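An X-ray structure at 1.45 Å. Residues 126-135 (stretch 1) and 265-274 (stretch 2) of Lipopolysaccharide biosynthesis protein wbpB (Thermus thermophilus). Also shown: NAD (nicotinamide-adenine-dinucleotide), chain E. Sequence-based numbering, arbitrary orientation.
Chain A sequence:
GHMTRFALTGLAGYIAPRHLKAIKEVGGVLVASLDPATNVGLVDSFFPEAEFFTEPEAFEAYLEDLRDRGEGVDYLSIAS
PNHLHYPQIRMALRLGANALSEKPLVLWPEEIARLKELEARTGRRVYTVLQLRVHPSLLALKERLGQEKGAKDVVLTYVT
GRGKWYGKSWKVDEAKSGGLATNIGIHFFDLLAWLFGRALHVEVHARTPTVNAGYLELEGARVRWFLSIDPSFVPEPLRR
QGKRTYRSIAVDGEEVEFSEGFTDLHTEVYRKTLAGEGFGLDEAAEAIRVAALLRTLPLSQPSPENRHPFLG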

# COMPACT_ATOMS: atom_id res chain seq x y z
N VAL A 126 -23.51 -17.77 -8.13
CA VAL A 126 -23.04 -16.82 -7.12
C VAL A 126 -23.78 -17.03 -5.82
O VAL A 126 -25.02 -16.91 -5.82
CB VAL A 126 -23.29 -15.41 -7.61
CG1 VAL A 126 -22.69 -14.40 -6.59
CG2 VAL A 126 -22.69 -15.23 -9.02
N TYR A 127 -23.06 -17.28 -4.73
CA TYR A 127 -23.61 -17.39 -3.38
C TYR A 127 -22.99 -16.48 -2.34
O TYR A 127 -21.97 -15.87 -2.61
CB TYR A 127 -23.50 -18.81 -2.88
CG TYR A 127 -24.20 -19.79 -3.82
CD1 TYR A 127 -25.57 -19.87 -3.82
CD2 TYR A 127 -23.48 -20.58 -4.70
CE1 TYR A 127 -26.24 -20.74 -4.66
CE2 TYR A 127 -24.14 -21.49 -5.54
CZ TYR A 127 -25.52 -21.55 -5.51
OH TYR A 127 -26.22 -22.42 -6.33
N THR A 128 -23.67 -16.31 -1.21
CA THR A 128 -23.21 -15.34 -0.21
C THR A 128 -23.32 -15.85 1.22
O THR A 128 -24.07 -16.77 1.57
CB THR A 128 -23.89 -13.96 -0.44
OG1 THR A 128 -23.27 -12.91 0.33
CG2 THR A 128 -25.34 -14.06 -0.07
N VAL A 129 -22.51 -15.26 2.10
CA VAL A 129 -22.54 -15.61 3.53
C VAL A 129 -23.52 -14.68 4.26
O VAL A 129 -23.28 -13.47 4.42
CB VAL A 129 -21.13 -15.45 4.16
CG1 VAL A 129 -21.14 -15.76 5.68
CG2 VAL A 129 -20.16 -16.34 3.43
N LEU A 130 -24.64 -15.25 4.68
CA LEU A 130 -25.61 -14.52 5.49
C LEU A 130 -25.88 -15.40 6.71
O LEU A 130 -26.83 -16.18 6.73
CB LEU A 130 -26.92 -14.29 4.71
CG LEU A 130 -26.75 -13.22 3.63
CD1 LEU A 130 -27.78 -13.36 2.49
CD2 LEU A 130 -26.68 -11.83 4.21
N GLN A 131 -25.01 -15.38 7.71
CA GLN A 131 -25.14 -16.39 8.75
C GLN A 131 -26.37 -16.24 9.61
O GLN A 131 -26.70 -17.18 10.31
CB GLN A 131 -23.86 -16.44 9.61
CG GLN A 131 -23.69 -15.32 10.60
CD GLN A 131 -22.70 -14.25 10.19
OE1 GLN A 131 -21.97 -13.72 11.05
NE2 GLN A 131 -22.58 -13.97 8.89
N LEU A 132 -27.03 -15.08 9.62
CA LEU A 132 -28.27 -15.03 10.40
C LEU A 132 -29.32 -16.02 9.89
O LEU A 132 -30.17 -16.49 10.66
CB LEU A 132 -28.82 -13.60 10.47
CG LEU A 132 -27.98 -12.59 11.24
CD1 LEU A 132 -28.76 -11.28 11.35
CD2 LEU A 132 -27.66 -13.15 12.59
N ARG A 133 -29.26 -16.35 8.61
CA ARG A 133 -30.24 -17.31 8.06
C ARG A 133 -30.01 -18.74 8.53
O ARG A 133 -30.86 -19.61 8.29
CB ARG A 133 -30.29 -17.25 6.54
CG ARG A 133 -30.70 -15.91 6.00
CD ARG A 133 -30.94 -16.01 4.51
NE ARG A 133 -31.29 -14.75 3.88
CZ ARG A 133 -32.07 -14.66 2.81
NH1 ARG A 133 -32.59 -15.77 2.27
NH2 ARG A 133 -32.31 -13.49 2.25
N VAL A 134 -28.88 -19.01 9.17
CA VAL A 134 -28.67 -20.31 9.81
C VAL A 134 -28.60 -20.22 11.33
O VAL A 134 -28.29 -21.19 12.03
CB VAL A 134 -27.43 -21.05 9.19
CG1 VAL A 134 -27.63 -21.17 7.69
CG2 VAL A 134 -26.12 -20.28 9.49
N HIS A 135 -28.88 -19.04 11.88
CA HIS A 135 -28.89 -18.93 13.33
C HIS A 135 -30.08 -19.67 13.92
O HIS A 135 -31.20 -19.39 13.55
CB HIS A 135 -28.97 -17.45 13.71
CG HIS A 135 -28.68 -17.20 15.16
ND1 HIS A 135 -29.47 -17.69 16.18
CD2 HIS A 135 -27.67 -16.53 15.76
CE1 HIS A 135 -28.97 -17.30 17.35
NE2 HIS A 135 -27.88 -16.60 17.12
N LEU A 265 -20.96 -19.55 12.96
CA LEU A 265 -21.83 -20.12 11.89
C LEU A 265 -21.31 -20.15 10.43
O LEU A 265 -22.03 -20.51 9.49
CB LEU A 265 -23.16 -19.34 11.86
CG LEU A 265 -23.98 -19.43 13.12
CD1 LEU A 265 -24.94 -18.23 13.29
CD2 LEU A 265 -24.73 -20.74 13.16
N HIS A 266 -20.07 -19.75 10.18
CA HIS A 266 -19.59 -19.77 8.81
C HIS A 266 -19.51 -21.19 8.23
O HIS A 266 -19.70 -21.38 7.04
CB HIS A 266 -18.22 -19.08 8.70
CG HIS A 266 -18.31 -17.59 8.52
ND1 HIS A 266 -18.99 -16.78 9.41
CD2 HIS A 266 -17.84 -16.79 7.54
CE1 HIS A 266 -18.89 -15.52 9.00
NE2 HIS A 266 -18.20 -15.50 7.87
N THR A 267 -19.18 -22.15 9.07
CA THR A 267 -19.01 -23.50 8.51
C THR A 267 -20.38 -24.02 8.03
O THR A 267 -20.51 -24.57 6.94
CB THR A 267 -18.41 -24.44 9.56
OG1 THR A 267 -17.06 -24.02 9.83
CG2 THR A 267 -18.45 -25.88 9.06
N GLU A 268 -21.42 -23.71 8.81
CA GLU A 268 -22.76 -24.03 8.34
C GLU A 268 -23.24 -23.35 7.06
O GLU A 268 -23.83 -23.98 6.20
CB GLU A 268 -23.75 -23.83 9.50
CG GLU A 268 -25.20 -24.11 9.10
CD GLU A 268 -25.48 -25.57 8.80
OE1 GLU A 268 -24.70 -26.45 9.26
OE2 GLU A 268 -26.51 -25.80 8.14
N VAL A 269 -22.93 -22.06 6.83
CA VAL A 269 -23.14 -21.49 5.52
C VAL A 269 -22.43 -22.28 4.41
O VAL A 269 -22.95 -22.42 3.32
CB VAL A 269 -22.72 -20.00 5.55
CG1 VAL A 269 -22.86 -19.35 4.21
CG2 VAL A 269 -23.59 -19.29 6.60
N TYR A 270 -21.18 -22.67 4.66
CA TYR A 270 -20.39 -23.33 3.61
C TYR A 270 -21.03 -24.66 3.26
O TYR A 270 -21.24 -25.00 2.10
CB TYR A 270 -18.96 -23.58 4.12
CG TYR A 270 -17.96 -22.54 3.70
CD1 TYR A 270 -16.95 -22.86 2.80
CD2 TYR A 270 -18.00 -21.25 4.22
CE1 TYR A 270 -16.02 -21.90 2.39
CE2 TYR A 270 -17.08 -20.30 3.84
CZ TYR A 270 -16.10 -20.63 2.93
OH TYR A 270 -15.21 -19.70 2.48
N ARG A 271 -21.39 -25.38 4.31
CA ARG A 271 -22.10 -26.64 4.09
C ARG A 271 -23.38 -26.50 3.26
O ARG A 271 -23.62 -27.24 2.31
CB ARG A 271 -22.40 -27.28 5.43
CG ARG A 271 -23.04 -28.66 5.26
CD ARG A 271 -23.71 -29.17 6.53
NE ARG A 271 -24.96 -28.46 6.84
CZ ARG A 271 -26.12 -28.65 6.20
NH1 ARG A 271 -26.20 -29.51 5.19
NH2 ARG A 271 -27.20 -27.97 6.56
N LYS A 272 -24.22 -25.54 3.63
CA LYS A 272 -25.45 -25.34 2.86
C LYS A 272 -25.16 -25.01 1.42
O LYS A 272 -25.85 -25.46 0.52
CB LYS A 272 -26.27 -24.21 3.49
CG LYS A 272 -26.83 -24.59 4.86
CD LYS A 272 -27.94 -23.65 5.31
CE LYS A 272 -29.03 -23.46 4.26
NZ LYS A 272 -30.17 -24.41 4.42
N THR A 273 -24.11 -24.23 1.19
CA THR A 273 -23.80 -23.77 -0.15
C THR A 273 -23.44 -25.01 -0.97
O THR A 273 -23.87 -25.17 -2.11
CB THR A 273 -22.65 -22.74 -0.10
OG1 THR A 273 -23.09 -21.65 0.75
CG2 THR A 273 -22.36 -22.19 -1.49
N LEU A 274 -22.63 -25.88 -0.39
CA LEU A 274 -22.07 -26.98 -1.17
C LEU A 274 -23.18 -28.01 -1.37
O LEU A 274 -23.11 -28.83 -2.27
CB LEU A 274 -20.92 -27.63 -0.43
CG LEU A 274 -19.65 -26.78 -0.30
CD1 LEU A 274 -18.60 -27.68 0.29
CD2 LEU A 274 -19.18 -26.19 -1.62
PA NAD E . -10.31 -6.55 6.78
O1A NAD E . -9.86 -7.12 8.07
O2A NAD E . -10.07 -5.08 6.41
O5B NAD E . -9.61 -7.52 5.75
C5B NAD E . -9.79 -7.17 4.40
C4B NAD E . -8.71 -7.90 3.57
O4B NAD E . -8.95 -7.74 2.15
C3B NAD E . -7.34 -7.22 3.84
O3B NAD E . -6.36 -8.18 4.28
C2B NAD E . -6.98 -6.55 2.50
O2B NAD E . -5.57 -6.47 2.23
C1B NAD E . -7.66 -7.57 1.55
N9A NAD E . -7.84 -6.98 0.20
C8A NAD E . -7.86 -5.71 -0.29
N7A NAD E . -8.00 -5.71 -1.62
C5A NAD E . -7.97 -7.02 -2.03
C6A NAD E . -8.05 -7.69 -3.31
N6A NAD E . -8.11 -6.97 -4.46
N1A NAD E . -8.02 -9.02 -3.20
C2A NAD E . -7.95 -9.80 -2.13
N3A NAD E . -7.85 -9.19 -0.92
C4A NAD E . -7.90 -7.85 -0.90
O3 NAD E . -11.88 -6.80 6.64
PN NAD E . -12.80 -7.96 7.14
O1N NAD E . -13.50 -7.51 8.42
O2N NAD E . -12.06 -9.26 7.12
O5D NAD E . -14.01 -7.93 6.09
C5D NAD E . -13.77 -8.71 4.94
C4D NAD E . -15.15 -8.97 4.32
O4D NAD E . -15.83 -9.85 5.24
C3D NAD E . -16.05 -7.74 4.11
O3D NAD E . -16.89 -8.04 2.95
C2D NAD E . -16.95 -7.80 5.36
O2D NAD E . -18.22 -7.23 5.13
C1D NAD E . -17.07 -9.29 5.70
N1N NAD E . -17.30 -9.54 7.12
C2N NAD E . -18.27 -10.36 7.48
C3N NAD E . -18.58 -10.68 8.79
C7N NAD E . -19.74 -11.56 9.00
O7N NAD E . -20.16 -12.33 8.11
N7N NAD E . -20.22 -11.55 10.24
C4N NAD E . -17.78 -10.11 9.79
C5N NAD E . -16.71 -9.32 9.37
C6N NAD E . -16.45 -9.04 8.03
O HOH W 1 -24.64 -19.19 0.52

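Two segments far apart in sequence can be held together chiefly by apolar packing, without a direct hydrogen bond between them, and this pair illustrates the principle. Together they bury 594 Å². V269, on the helix of the second stretch, occupies the centre. Its CA-to-CB bond points toward the first stretch, and its two methyls reach different neighbours: CG1 lies 3.8 Å from V129 CA and 4.1 Å from V129 CG2, whereas CG2 lies 4.0 Å from V134 CG2 and 3.9 Å from Q131 CA. A short branched side chain suits this place, because it fills the space while letting helix and chain approach closely; the CA atoms of V129 and V269 are 6.2 Å apart.

One turn earlier, L265, at the helix N-cap position, continues the apolar surface. Its CB packs 3.9 Å from V134 CG2, and its CD1 reaches to 3.6 Å from Q131 O. V134, at the end of a 3-10 segment, is the most extensively covered residue of the contact; its CG1 also meets the aliphatic part of K272, at 3.5 Å from CD, while the K272 NZ is hydrogen-bonded elsewhere in the structure.

Toward the cofactor, V129 CG1 sits over one face of the H266 ring, 3.9 Å from its centroid, a CH-pi contact. Q131 serves both surroundings: its CB packs 3.7 Å from L265 CB, while its amide pairs with the NAD carboxamide, OE1 accepting from N7N at 2.9 Å and NE2 donating to O7N at 3.0 Å.

At the other end, Y127 CD2 touches T273 CG2 at 3.8 Å. T273 OG1 donates to V269 O at 2.7 Å within its helix and accepts from a water, 2.9 Å away, that also donates to T128 O at 2.7 Å, a polar bridge between the stretches.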